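Long-range contacts in putative aldehyde dehydrogenase AldY (Bacillus subtilis, PDB 4DNG), which probably oxidises aldehydes to carboxylates with NAD+ and may help to protect cells against stress from ethanol and related compounds: residues 139-144 and 467-472; 178-183 and 206-211; 70-75 and 114-119. One frame throughout, in Å; residues are numbered along the deposited sequence.

Contact 1. Residues 139-144 and 467-472; sequences IYRLPL and EFTVTK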
ATOM      1  N   ILE A 139      -5.650   4.842 -19.962  1.00107.06           N
ATOM      2  CA  ILE A 139      -5.580   4.914 -18.521  1.00100.19           C
ATOM      3  C   ILE A 139      -6.228   6.212 -18.065  1.00 94.39           C
ATOM      4  O   ILE A 139      -5.939   7.285 -18.596  1.00 95.82           O
ATOM      5  CB  ILE A 139      -4.130   4.782 -18.023  1.00 97.77           C
ATOM      6  CG1 ILE A 139      -3.595   3.392 -18.381  1.00 97.75           C
ATOM      7  CG2 ILE A 139      -4.053   5.027 -16.523  1.00 94.46           C
ATOM      8  CD1 ILE A 139      -2.086   3.304 -18.459  1.00101.30           C
ATOM      9  N   TYR A 140      -7.130   6.084 -17.099  1.00 82.98           N
ATOM     10  CA  TYR A 140      -7.825   7.218 -16.535  1.00 84.31           C
ATOM     11  C   TYR A 140      -7.480   7.366 -15.076  1.00 82.85           C
ATOM     12  O   TYR A 140      -7.196   6.383 -14.378  1.00 85.33           O
ATOM     13  CB  TYR A 140      -9.324   7.040 -16.655  1.00 88.54           C
ATOM     14  CG  TYR A 140      -9.816   6.927 -18.060  1.00 91.70           C
ATOM     15  CD1 TYR A 140      -9.638   5.753 -18.782  1.00 87.49           C
ATOM     16  CD2 TYR A 140     -10.489   7.986 -18.669  1.00 97.86           C
ATOM     17  CE1 TYR A 140     -10.097   5.638 -20.078  1.00 90.95           C
ATOM     18  CE2 TYR A 140     -10.958   7.878 -19.968  1.00 93.67           C
ATOM     19  CZ  TYR A 140     -10.756   6.697 -20.663  1.00 97.45           C
ATOM     20  OH  TYR A 140     -11.203   6.563 -21.956  1.00114.40           O
ATOM     21  N   ARG A 141      -7.520   8.614 -14.634  1.00 84.91           N
ATOM     22  CA  ARG A 141      -7.226   9.004 -13.277  1.00 81.33           C
ATOM     23  C   ARG A 141      -8.561   9.360 -12.667  1.00 80.58           C
ATOM     24  O   ARG A 141      -9.166  10.380 -13.014  1.00 83.17           O
ATOM     25  CB  ARG A 141      -6.312  10.224 -13.274  1.00 85.25           C
ATOM     26  CG  ARG A 141      -6.188  10.910 -11.917  1.00 90.84           C
ATOM     27  CD  ARG A 141      -5.064  10.318 -11.098  1.00 88.50           C
ATOM     28  NE  ARG A 141      -3.755  10.632 -11.649  1.00 92.35           N
ATOM     29  CZ  ARG A 141      -2.749   9.768 -11.684  1.00 94.67           C
ATOM     30  NH1 ARG A 141      -2.909   8.540 -11.212  1.00102.19           N
ATOM     31  NH2 ARG A 141      -1.588  10.123 -12.197  1.00 93.16           N
ATOM     32  N   LEU A 142      -9.010   8.511 -11.755  1.00 75.67           N
ATOM     33  CA  LEU A 142     -10.314   8.654 -11.135  1.00 76.14           C
ATOM     34  C   LEU A 142     -10.150   8.815  -9.626  1.00 70.28           C
ATOM     35  O   LEU A 142      -9.107   8.466  -9.080  1.00 70.98           O
ATOM     36  CB  LEU A 142     -11.167   7.409 -11.462  1.00 82.27           C
ATOM     37  CG  LEU A 142     -12.224   7.397 -12.585  1.00 87.42           C
ATOM     38  CD1 LEU A 142     -11.741   7.968 -13.914  1.00 77.99           C
ATOM     39  CD2 LEU A 142     -12.733   5.977 -12.794  1.00 93.00           C
ATOM     40  N   PRO A 143     -11.183   9.328  -8.936  1.00 73.37           N
ATOM     41  CA  PRO A 143     -11.160   9.380  -7.451  1.00 64.05           C
ATOM     42  C   PRO A 143     -11.050   7.987  -6.775  1.00 64.94           C
ATOM     43  O   PRO A 143     -11.365   6.966  -7.389  1.00 67.86           O
ATOM     44  CB  PRO A 143     -12.491  10.050  -7.095  1.00 64.71           C
ATOM     45  CG  PRO A 143     -13.342   9.975  -8.329  1.00 73.39           C
ATOM     46  CD  PRO A 143     -12.418   9.902  -9.510  1.00 74.52           C
ATOM     47  N   LEU A 144     -10.586   7.937  -5.531  1.00 64.27           N
ATOM     48  CA  LEU A 144     -10.501   6.653  -4.817  1.00 67.39           C
ATOM     49  C   LEU A 144     -11.852   6.268  -4.256  1.00 71.79           C
ATOM     50  O   LEU A 144     -12.273   5.111  -4.363  1.00 75.68           O
ATOM     51  CB  LEU A 144      -9.490   6.742  -3.687  1.00 66.28           C
ATOM     52  CG  LEU A 144      -9.155   5.507  -2.871  1.00 66.19           C
ATOM     53  CD1 LEU A 144      -8.842   4.272  -3.716  1.00 55.49           C
ATOM     54  CD2 LEU A 144      -7.962   5.892  -2.015  1.00 67.23           C
ATOM     55  N   GLU A 467      -1.893   8.575  -4.295  1.00 74.81           N
ATOM     56  CA  GLU A 467      -2.407   8.051  -3.020  1.00 72.17           C
ATOM     57  C   GLU A 467      -3.910   8.208  -2.926  1.00 65.59           C
ATOM     58  O   GLU A 467      -4.592   7.333  -2.407  1.00 68.78           O
ATOM     59  CB  GLU A 467      -1.730   8.710  -1.805  1.00 81.99           C
ATOM     60  CG  GLU A 467      -0.413   8.082  -1.348  1.00102.30           C
ATOM     61  CD  GLU A 467       0.187   8.782  -0.120  1.00120.79           C
ATOM     62  OE1 GLU A 467       1.173   9.542  -0.274  1.00126.39           O
ATOM     63  OE2 GLU A 467      -0.327   8.585   1.006  1.00109.10           O
ATOM     64  N   PHE A 468      -4.423   9.306  -3.469  1.00 65.91           N
ATOM     65  CA  PHE A 468      -5.843   9.650  -3.338  1.00 60.83           C
ATOM     66  C   PHE A 468      -6.627   9.420  -4.618  1.00 60.16           C
ATOM     67  O   PHE A 468      -7.807   9.763  -4.706  1.00 59.98           O
ATOM     68  CB  PHE A 468      -6.002  11.094  -2.830  1.00 61.90           C
ATOM     69  CG  PHE A 468      -5.534  11.274  -1.412  1.00 64.25           C
ATOM     70  CD1 PHE A 468      -6.406  11.066  -0.347  1.00 65.27           C
ATOM     71  CD2 PHE A 468      -4.209  11.610  -1.142  1.00 64.32           C
ATOM     72  CE1 PHE A 468      -5.974  11.210   0.966  1.00 67.47           C
ATOM     73  CE2 PHE A 468      -3.773  11.750   0.161  1.00 68.50           C
ATOM     74  CZ  PHE A 468      -4.656  11.547   1.218  1.00 68.82           C
ATOM     75  N   THR A 469      -5.980   8.825  -5.613  1.00 67.77           N
ATOM     76  CA  THR A 469      -6.696   8.461  -6.839  1.00 73.28           C
ATOM     77  C   THR A 469      -6.460   7.031  -7.196  1.00 72.63           C
ATOM     78  O   THR A 469      -5.475   6.434  -6.751  1.00 72.63           O
ATOM     79  CB  THR A 469      -6.297   9.327  -8.048  1.00 68.49           C
ATOM     80  OG1 THR A 469      -4.916   9.097  -8.385  1.00 67.35           O
ATOM     81  CG2 THR A 469      -6.547  10.809  -7.751  1.00 59.49           C
ATOM     82  N   VAL A 470      -7.367   6.483  -8.004  1.00 72.67           N
ATOM     83  CA  VAL A 470      -7.150   5.171  -8.597  1.00 70.83           C
ATOM     84  C   VAL A 470      -6.805   5.242 -10.096  1.00 75.55           C
ATOM     85  O   VAL A 470      -7.210   6.153 -10.836  1.00 75.08           O
ATOM     86  CB  VAL A 470      -8.320   4.227  -8.300  1.00 87.82           C
ATOM     87  CG1 VAL A 470      -9.501   4.514  -9.215  1.00 82.87           C
ATOM     88  CG2 VAL A 470      -7.867   2.775  -8.408  1.00107.12           C
ATOM     89  N   THR A 471      -6.012   4.284 -10.537  1.00 84.78           N
ATOM     90  CA  THR A 471      -5.660   4.182 -11.942  1.00 82.11           C
ATOM     91  C   THR A 471      -6.638   3.215 -12.587  1.00 77.21           C
ATOM     92  O   THR A 471      -6.717   2.048 -12.190  1.00 78.75           O
ATOM     93  CB  THR A 471      -4.197   3.725 -12.090  1.00 91.37           C
ATOM     94  OG1 THR A 471      -3.350   4.877 -12.062  1.00 91.75           O
ATOM     95  CG2 THR A 471      -3.961   2.965 -13.393  1.00106.80           C
ATOM     96  N   LYS A 472      -7.421   3.711 -13.540  1.00 70.57           N
ATOM     97  CA  LYS A 472      -8.352   2.846 -14.252  1.00 72.24           C
ATOM     98  C   LYS A 472      -7.889   2.585 -15.689  1.00 77.79           C
ATOM     99  O   LYS A 472      -7.600   3.519 -16.445  1.00 73.74           O
ATOM    100  CB  LYS A 472      -9.790   3.404 -14.207  1.00 69.67           C
ATOM    101  CG  LYS A 472     -10.816   2.654 -15.067  1.00 64.24           C
ATOM    102  CD  LYS A 472     -11.254   1.327 -14.477  1.00 61.72           C
ATOM    103  CE  LYS A 472     -12.000   0.461 -15.486  1.00 65.79           C
ATOM    104  NZ  LYS A 472     -13.010  -0.454 -14.869  1.00 62.21           N
TER
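The Arg141 side chain crosses that of Thr469 at about a right angle, its CD lying 3.4 Å from Thr469 CB. CG is anti to the backbone N (chi1 167°), and the bend at chi2 (89°) puts CD against Thr469. The guanidinium lies oblique to Thr469 OG1 and Thr471 OG1, Arg141 NH1 being 3.5 Å from Thr469 OG1. Thr469 OG1 itself bonds to Val465 O, while Arg141 NH2 forms a long, weak ion pair with Glu466. An alanine at Arg141 would probably leave Glu466 without this charge partner and open a gap beside Thr469. On the same face, Ile139 CG2 meets Thr471 CG2 at 3.7 Å.

Beneath these side chains runs an antiparallel ladder between strands 135-150 and 469-477, part of the oligomerisation element of the aldehyde dehydrogenase fold. Tyr140 and Lys472 exchange two nearly straight bonds, with Tyr140 N 2.7 Å from Lys472 O. Leu142 and Val470 form the next hydrogen-bonded pair; here Val470 N lies 2.8 Å from Leu142 O, tilted 27° from the carbonyl plane.

The opposite face carries Tyr140, Leu142, Val470 and Lys472. Leu142 CB packs on Val470 CG1, and Leu142 and Tyr140 also cover Leu426 of the second subunit. Lys472 NZ bonds to Thr433 OG1 and to the carbonyls of Ala425, Ile428 and Ser430 of that subunit, and Tyr140 OH bonds to its Glu422. Such an oxygen-rich setting would be expected to keep the amine charged, so that apolar packing and a concentrated polar grip together bind this strand pair to its dimer mate.

Contact 2. Residues 178-183 and 206-211; sequences PDIQTA and VMLTDV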
ATOM      1  N   PRO A 178     -10.709  14.010  14.635  1.00 55.95           N
ATOM      2  CA  PRO A 178      -9.567  14.550  15.363  1.00 46.64           C
ATOM      3  C   PRO A 178      -9.563  13.986  16.744  1.00 47.73           C
ATOM      4  O   PRO A 178     -10.519  13.371  17.156  1.00 51.36           O
ATOM      5  CB  PRO A 178      -9.880  16.060  15.451  1.00 51.66           C
ATOM      6  CG  PRO A 178     -11.371  16.158  15.357  1.00 55.92           C
ATOM      7  CD  PRO A 178     -11.770  15.027  14.434  1.00 59.85           C
ATOM      8  N   ASP A 179      -8.480  14.179  17.467  1.00 50.60           N
ATOM      9  CA  ASP A 179      -8.499  13.870  18.863  1.00 50.75           C
ATOM     10  C   ASP A 179      -9.482  14.884  19.444  1.00 55.42           C
ATOM     11  O   ASP A 179      -9.355  16.108  19.204  1.00 58.59           O
ATOM     12  CB  ASP A 179      -7.090  14.064  19.439  1.00 52.67           C
ATOM     13  CG  ASP A 179      -6.995  13.687  20.889  1.00 58.13           C
ATOM     14  OD1 ASP A 179      -6.043  12.975  21.237  1.00 77.21           O
ATOM     15  OD2 ASP A 179      -7.864  14.086  21.692  1.00 63.58           O
ATOM     16  N   ILE A 180     -10.455  14.392  20.203  1.00 53.55           N
ATOM     17  CA  ILE A 180     -11.429  15.275  20.838  1.00 52.90           C
ATOM     18  C   ILE A 180     -10.732  16.460  21.543  1.00 57.68           C
ATOM     19  O   ILE A 180     -11.184  17.604  21.428  1.00 59.48           O
ATOM     20  CB  ILE A 180     -12.408  14.513  21.790  1.00 52.33           C
ATOM     21  CG1 ILE A 180     -13.545  15.451  22.284  1.00 59.76           C
ATOM     22  CG2 ILE A 180     -11.682  13.895  22.993  1.00 49.89           C
ATOM     23  CD1 ILE A 180     -14.435  16.006  21.182  1.00 58.34           C
ATOM     24  N   GLN A 181      -9.609  16.208  22.225  1.00 57.65           N
ATOM     25  CA  GLN A 181      -8.941  17.284  22.964  1.00 59.72           C
ATOM     26  C   GLN A 181      -8.417  18.400  22.071  1.00 63.85           C
ATOM     27  O   GLN A 181      -8.108  19.477  22.557  1.00 66.11           O
ATOM     28  CB  GLN A 181      -7.869  16.773  23.943  1.00 52.51           C
ATOM     29  CG  GLN A 181      -8.438  16.277  25.280  1.00 60.19           C
ATOM     30  CD  GLN A 181      -9.313  17.307  26.014  1.00 68.05           C
ATOM     31  OE1 GLN A 181      -8.936  18.481  26.213  1.00 72.22           O
ATOM     32  NE2 GLN A 181     -10.493  16.868  26.415  1.00 69.90           N
ATOM     33  N   THR A 182      -8.321  18.144  20.773  1.00 63.49           N
ATOM     34  CA  THR A 182      -7.935  19.190  19.821  1.00 63.28           C
ATOM     35  C   THR A 182      -8.925  19.208  18.633  1.00 64.78           C
ATOM     36  O   THR A 182      -8.534  19.360  17.471  1.00 72.24           O
ATOM     37  CB  THR A 182      -6.487  18.964  19.332  1.00 58.82           C
ATOM     38  OG1 THR A 182      -6.357  17.600  18.961  1.00 53.36           O
ATOM     39  CG2 THR A 182      -5.462  19.213  20.451  1.00 57.73           C
ATOM     40  N   ALA A 183     -10.212  19.052  18.926  1.00 54.63           N
ATOM     41  CA  ALA A 183     -11.211  18.953  17.863  1.00 57.47           C
ATOM     42  C   ALA A 183     -11.477  20.260  17.137  1.00 67.67           C
ATOM     43  O   ALA A 183     -11.947  20.249  15.989  1.00 71.28           O
ATOM     44  CB  ALA A 183     -12.507  18.404  18.411  1.00 62.33           C
ATOM     45  N   VAL A 206     -16.865  15.800   9.828  1.00 51.93           N
ATOM     46  CA  VAL A 206     -15.969  15.867  10.972  1.00 51.28           C
ATOM     47  C   VAL A 206     -16.649  15.342  12.233  1.00 56.65           C
ATOM     48  O   VAL A 206     -17.620  15.925  12.717  1.00 59.28           O
ATOM     49  CB  VAL A 206     -15.436  17.295  11.223  1.00 53.84           C
ATOM     50  CG1 VAL A 206     -14.639  17.331  12.517  1.00 52.45           C
ATOM     51  CG2 VAL A 206     -14.581  17.793  10.057  1.00 52.70           C
ATOM     52  N   MET A 207     -16.106  14.250  12.762  1.00 53.52           N
ATOM     53  CA  MET A 207     -16.656  13.541  13.903  1.00 51.55           C
ATOM     54  C   MET A 207     -16.029  13.953  15.216  1.00 58.83           C
ATOM     55  O   MET A 207     -14.811  13.844  15.401  1.00 59.55           O
ATOM     56  CB  MET A 207     -16.401  12.054  13.720  1.00 49.72           C
ATOM     57  CG  MET A 207     -16.951  11.566  12.389  1.00 53.23           C
ATOM     58  SD  MET A 207     -18.753  11.691  12.413  1.00 62.19           S
ATOM     59  CE  MET A 207     -18.974  11.850  10.655  1.00 60.52           C
ATOM     60  N   LEU A 208     -16.869  14.434  16.125  1.00 60.49           N
ATOM     61  CA  LEU A 208     -16.438  14.721  17.486  1.00 60.34           C
ATOM     62  C   LEU A 208     -16.877  13.569  18.361  1.00 56.04           C
ATOM     63  O   LEU A 208     -18.059  13.380  18.626  1.00 62.92           O
ATOM     64  CB  LEU A 208     -17.014  16.050  17.973  1.00 59.73           C
ATOM     65  CG  LEU A 208     -16.064  17.227  17.788  1.00 63.99           C
ATOM     66  CD1 LEU A 208     -15.630  17.362  16.341  1.00 66.51           C
ATOM     67  CD2 LEU A 208     -16.706  18.521  18.277  1.00 61.58           C
ATOM     68  N   THR A 209     -15.922  12.768  18.771  1.00 54.42           N
ATOM     69  CA  THR A 209     -16.232  11.550  19.456  1.00 54.55           C
ATOM     70  C   THR A 209     -14.990  11.005  20.107  1.00 51.56           C
ATOM     71  O   THR A 209     -13.973  11.684  20.174  1.00 54.12           O
ATOM     72  CB  THR A 209     -16.860  10.527  18.493  1.00 58.89           C
ATOM     73  OG1 THR A 209     -17.198   9.341  19.220  1.00 65.47           O
ATOM     74  CG2 THR A 209     -15.891  10.204  17.358  1.00 56.91           C
ATOM     75  N   ASP A 210     -15.068   9.786  20.621  1.00 55.93           N
ATOM     76  CA  ASP A 210     -13.883   9.166  21.191  1.00 53.77           C
ATOM     77  C   ASP A 210     -13.950   7.675  20.941  1.00 57.48           C
ATOM     78  O   ASP A 210     -14.964   7.145  20.471  1.00 58.27           O
ATOM     79  CB  ASP A 210     -13.685   9.543  22.685  1.00 52.44           C
ATOM     80  CG  ASP A 210     -14.742   8.940  23.610  1.00 64.77           C
ATOM     81  OD1 ASP A 210     -15.701   8.322  23.106  1.00 72.67           O
ATOM     82  OD2 ASP A 210     -14.618   9.075  24.856  1.00 70.60           O
ATOM     83  N   VAL A 211     -12.848   7.001  21.195  1.00 64.68           N
ATOM     84  CA  VAL A 211     -12.787   5.579  20.925  1.00 66.01           C
ATOM     85  C   VAL A 211     -13.741   4.816  21.847  1.00 63.33           C
ATOM     86  O   VAL A 211     -14.316   3.789  21.470  1.00 63.23           O
ATOM     87  CB  VAL A 211     -11.335   5.099  20.948  1.00 62.42           C
ATOM     88  CG1 VAL A 211     -11.277   3.597  20.984  1.00 56.81           C
ATOM     89  CG2 VAL A 211     -10.605   5.655  19.710  1.00 56.41           C
TER
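The ring of Pro178 comes closest to segment 206-211 at its CD corner, which lies 3.4 Å from Met207 O; CG of the same ring is farther from that oxygen, at 4.1 Å. The CD corner also meets Val206 CG1, the two side chains crossing at about a right angle. This contact belongs to a beta-alpha-beta unit of the Rossmann-like domain: the parallel neighbours 173-177 and 204-206 are joined by helix 183-196, and the loops that follow the two strands pack against each other.

Ile180 points its side chain toward segment 206-211. Its CG1 is anti to the backbone N (chi1 -172°), and the CD1 beyond it rests 4.0 Å from Leu208 CG, again with the side chains crossing at about a right angle. Ile180 CB faces the carbonyl of Thr209, 3.6 Å from its O. Polar links run to other parts of the chain: Thr209 OG1 bonds to the carbonyl of Ala41, and Asp210 OD1 forms a salt bridge with Arg22. An Asx turn shapes the first loop, Gln181 N bonding to Asp179 OD2 on its anti side. Ala183 CB sits 3.8 Å from Leu208 CG and 3.9 Å from Leu208 CD1.

Contact 3. Residues 70-75 and 114-119; sequences AVLQKA and EAMTYT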
ATOM      1  N   ALA A  70     -12.090  26.502  -6.802  1.00 78.23           N
ATOM      2  CA  ALA A  70     -12.869  27.543  -6.111  1.00 78.67           C
ATOM      3  C   ALA A  70     -13.114  27.210  -4.631  1.00 83.36           C
ATOM      4  O   ALA A  70     -12.915  28.053  -3.738  1.00 88.24           O
ATOM      5  CB  ALA A  70     -14.189  27.775  -6.828  1.00 75.85           C
ATOM      6  N   VAL A  71     -13.516  25.967  -4.378  1.00 78.19           N
ATOM      7  CA  VAL A  71     -13.732  25.480  -3.020  1.00 74.50           C
ATOM      8  C   VAL A  71     -12.455  25.616  -2.175  1.00 72.18           C
ATOM      9  O   VAL A  71     -12.499  26.088  -1.039  1.00 73.73           O
ATOM     10  CB  VAL A  71     -14.308  24.050  -3.061  1.00 70.95           C
ATOM     11  CG1 VAL A  71     -14.076  23.281  -1.768  1.00 65.46           C
ATOM     12  CG2 VAL A  71     -15.789  24.114  -3.397  1.00 73.71           C
ATOM     13  N   LEU A  72     -11.314  25.272  -2.756  1.00 70.66           N
ATOM     14  CA  LEU A  72     -10.053  25.323  -2.021  1.00 74.05           C
ATOM     15  C   LEU A  72      -9.619  26.737  -1.790  1.00 80.20           C
ATOM     16  O   LEU A  72      -9.115  27.050  -0.703  1.00 78.18           O
ATOM     17  CB  LEU A  72      -8.945  24.564  -2.741  1.00 75.57           C
ATOM     18  CG  LEU A  72      -9.257  23.089  -3.010  1.00 80.82           C
ATOM     19  CD1 LEU A  72      -8.254  22.509  -4.011  1.00 85.40           C
ATOM     20  CD2 LEU A  72      -9.322  22.268  -1.724  1.00 77.64           C
ATOM     21  N   GLN A  73      -9.817  27.580  -2.812  1.00 83.09           N
ATOM     22  CA  GLN A  73      -9.471  28.990  -2.736  1.00 80.73           C
ATOM     23  C   GLN A  73     -10.234  29.648  -1.599  1.00 79.96           C
ATOM     24  O   GLN A  73      -9.620  30.235  -0.709  1.00 78.94           O
ATOM     25  CB  GLN A  73      -9.744  29.705  -4.062  1.00 96.93           C
ATOM     26  CG  GLN A  73      -8.576  29.708  -5.034  1.00105.12           C
ATOM     27  CD  GLN A  73      -7.650  30.896  -4.845  1.00110.26           C
ATOM     28  OE1 GLN A  73      -6.802  30.915  -3.948  1.00 96.92           O
ATOM     29  NE2 GLN A  73      -7.801  31.897  -5.709  1.00128.57           N
ATOM     30  N   LYS A  74     -11.563  29.523  -1.603  1.00 80.16           N
ATOM     31  CA  LYS A  74     -12.372  30.142  -0.551  1.00 75.53           C
ATOM     32  C   LYS A  74     -11.997  29.572   0.813  1.00 71.43           C
ATOM     33  O   LYS A  74     -11.913  30.316   1.785  1.00 70.69           O
ATOM     34  CB  LYS A  74     -13.860  30.002  -0.844  1.00 83.28           C
ATOM     35  CG  LYS A  74     -14.279  30.659  -2.159  1.00 93.33           C
ATOM     36  CD  LYS A  74     -15.754  31.007  -2.181  1.00 97.89           C
ATOM     37  CE  LYS A  74     -16.145  31.658  -3.501  1.00103.50           C
ATOM     38  NZ  LYS A  74     -16.407  30.665  -4.583  1.00 98.02           N
ATOM     39  N   ALA A  75     -11.721  28.262   0.860  1.00 68.89           N
ATOM     40  CA  ALA A  75     -11.207  27.602   2.064  1.00 66.85           C
ATOM     41  C   ALA A  75      -9.870  28.213   2.551  1.00 67.48           C
ATOM     42  O   ALA A  75      -9.806  28.724   3.667  1.00 69.70           O
ATOM     43  CB  ALA A  75     -11.087  26.094   1.852  1.00 64.13           C
ATOM     44  N   GLU A 114      -1.144  23.970  -2.496  1.00 72.63           N
ATOM     45  CA  GLU A 114      -0.524  22.902  -3.267  1.00 70.34           C
ATOM     46  C   GLU A 114      -1.597  22.072  -3.949  1.00 69.55           C
ATOM     47  O   GLU A 114      -1.475  21.763  -5.136  1.00 75.70           O
ATOM     48  CB  GLU A 114       0.417  22.070  -2.395  1.00 73.35           C
ATOM     49  CG  GLU A 114       1.199  20.979  -3.126  1.00 89.00           C
ATOM     50  CD  GLU A 114       2.187  21.499  -4.170  1.00115.29           C
ATOM     51  OE1 GLU A 114       2.806  22.572  -3.966  1.00117.21           O
ATOM     52  OE2 GLU A 114       2.360  20.815  -5.207  1.00127.63           O
ATOM     53  N   ALA A 115      -2.676  21.785  -3.224  1.00 65.99           N
ATOM     54  CA  ALA A 115      -3.819  21.039  -3.768  1.00 69.83           C
ATOM     55  C   ALA A 115      -4.372  21.594  -5.083  1.00 78.65           C
ATOM     56  O   ALA A 115      -4.676  20.836  -6.012  1.00 83.64           O
ATOM     57  CB  ALA A 115      -4.926  20.941  -2.735  1.00 68.42           C
ATOM     58  N   MET A 116      -4.495  22.915  -5.159  1.00 76.85           N
ATOM     59  CA  MET A 116      -4.971  23.573  -6.360  1.00 78.16           C
ATOM     60  C   MET A 116      -4.159  23.243  -7.618  1.00 82.04           C
ATOM     61  O   MET A 116      -4.695  23.264  -8.724  1.00 87.84           O
ATOM     62  CB  MET A 116      -4.989  25.081  -6.145  1.00 82.76           C
ATOM     63  CG  MET A 116      -6.028  25.545  -5.146  1.00 88.17           C
ATOM     64  SD  MET A 116      -5.920  27.322  -4.922  1.00 97.85           S
ATOM     65  CE  MET A 116      -6.136  27.479  -3.152  1.00 92.34           C
ATOM     66  N   THR A 117      -2.875  22.944  -7.449  1.00 80.61           N
ATOM     67  CA  THR A 117      -1.995  22.656  -8.579  1.00 79.15           C
ATOM     68  C   THR A 117      -2.273  21.286  -9.197  1.00 82.28           C
ATOM     69  O   THR A 117      -1.901  21.028 -10.345  1.00 83.98           O
ATOM     70  CB  THR A 117      -0.503  22.729  -8.194  1.00 78.59           C
ATOM     71  OG1 THR A 117      -0.172  21.647  -7.313  1.00 79.58           O
ATOM     72  CG2 THR A 117      -0.180  24.059  -7.524  1.00 78.39           C
ATOM     73  N   TYR A 118      -2.930  20.409  -8.452  1.00 79.72           N
ATOM     74  CA  TYR A 118      -3.217  19.087  -8.998  1.00 89.45           C
ATOM     75  C   TYR A 118      -4.688  18.659  -9.021  1.00 83.96           C
ATOM     76  O   TYR A 118      -5.003  17.537  -9.429  1.00 81.52           O
ATOM     77  CB  TYR A 118      -2.319  18.019  -8.369  1.00 91.86           C
ATOM     78  CG  TYR A 118      -2.326  17.980  -6.869  1.00 84.67           C
ATOM     79  CD1 TYR A 118      -3.492  17.687  -6.172  1.00 87.84           C
ATOM     80  CD2 TYR A 118      -1.161  18.202  -6.147  1.00 80.95           C
ATOM     81  CE1 TYR A 118      -3.501  17.621  -4.792  1.00 87.35           C
ATOM     82  CE2 TYR A 118      -1.160  18.154  -4.763  1.00 83.25           C
ATOM     83  CZ  TYR A 118      -2.335  17.857  -4.094  1.00 85.62           C
ATOM     84  OH  TYR A 118      -2.369  17.799  -2.725  1.00 92.47           O
ATOM     85  N   THR A 119      -5.578  19.560  -8.615  1.00 77.94           N
ATOM     86  CA  THR A 119      -7.008  19.351  -8.788  1.00 81.34           C
ATOM     87  C   THR A 119      -7.301  19.004 -10.250  1.00 88.46           C
ATOM     88  O   THR A 119      -8.259  18.293 -10.553  1.00 84.62           O
ATOM     89  CB  THR A 119      -7.812  20.613  -8.436  1.00 88.20           C
ATOM     90  OG1 THR A 119      -7.018  21.489  -7.631  1.00103.62           O
ATOM     91  CG2 THR A 119      -9.068  20.244  -7.693  1.00 74.74           C
TER
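Helices 65-81 and 98-118 run nearly antiparallel where they meet, their local axes approaching to 9.7 Å at an angle of 170°, with Leu72 and Met116 nearest in register. This is antiparallel helix packing in the helical layer that covers the central sheet of the aldehyde dehydrogenase fold, and the intervening helix 83-94 carries the chain from one partner to the other.

Leu72 and Met116 slide past each other in opposite directions. In both, CG is anti to the carbonyl carbon, and Leu72 CB comes to lie 3.9 Å from Met116 CG. Leu72 CD1 touches the same CG and reaches on to Ala115 CB, also at 3.9 Å. Away from this interface, Leu72 packs on Phe194 of helix 183-196 and Ala115 on Ala169 of helix 156-169, so the antiparallel pair is seated on two further helices.

Met116 goes on beyond the leucine. Its chain is extended at chi2 (178°), which carries SD outward to within 3.6 Å of Gln73 CG, and the bend at chi3 then sets CE beside Leu72 C and the Gln73 side chain. Met116 CE ends 3.8 Å from Leu72 C and 3.6 Å from Gln73 OE1. The Gln73 chain, bent at chi2, crosses the methionine at about a right angle; Gln73 is exposed and Leu72 buried, so the methionine probably spans from the covered part of the interface toward its solvent side.

Thr119 adds a further contact to the same Leu72 CD1. Its OG1 approaches Leu72 CD1 to 4.0 Å while donating to Ala115 O, which accepts this hydroxyl on one face of its carbonyl plane and Tyr118 N on the other, with Thr119 OG1 2.9 Å away.

In the fold
Contact 1 lies nearest the predicted catalytic site: the side chain of Glu467 is about 9 Å from that of Glu253. Contacts 2 and 3 are away from the annotated sites. Contact 2 is nested in the long loop that contact 1 closes, and strand 135-150 of contact 1 pairs with strand 173-177, which leads into contact 2; their centres are nevertheless 30 Å apart. Contact 3 closes earlier in the chain, with its nearest atoms about 7 Å from contact 1 and about 12 Å from contact 2. Helix 183-196 links contacts 2 and 3: it follows the loop of segment 178-183 and packs Phe194 against segment 70-75.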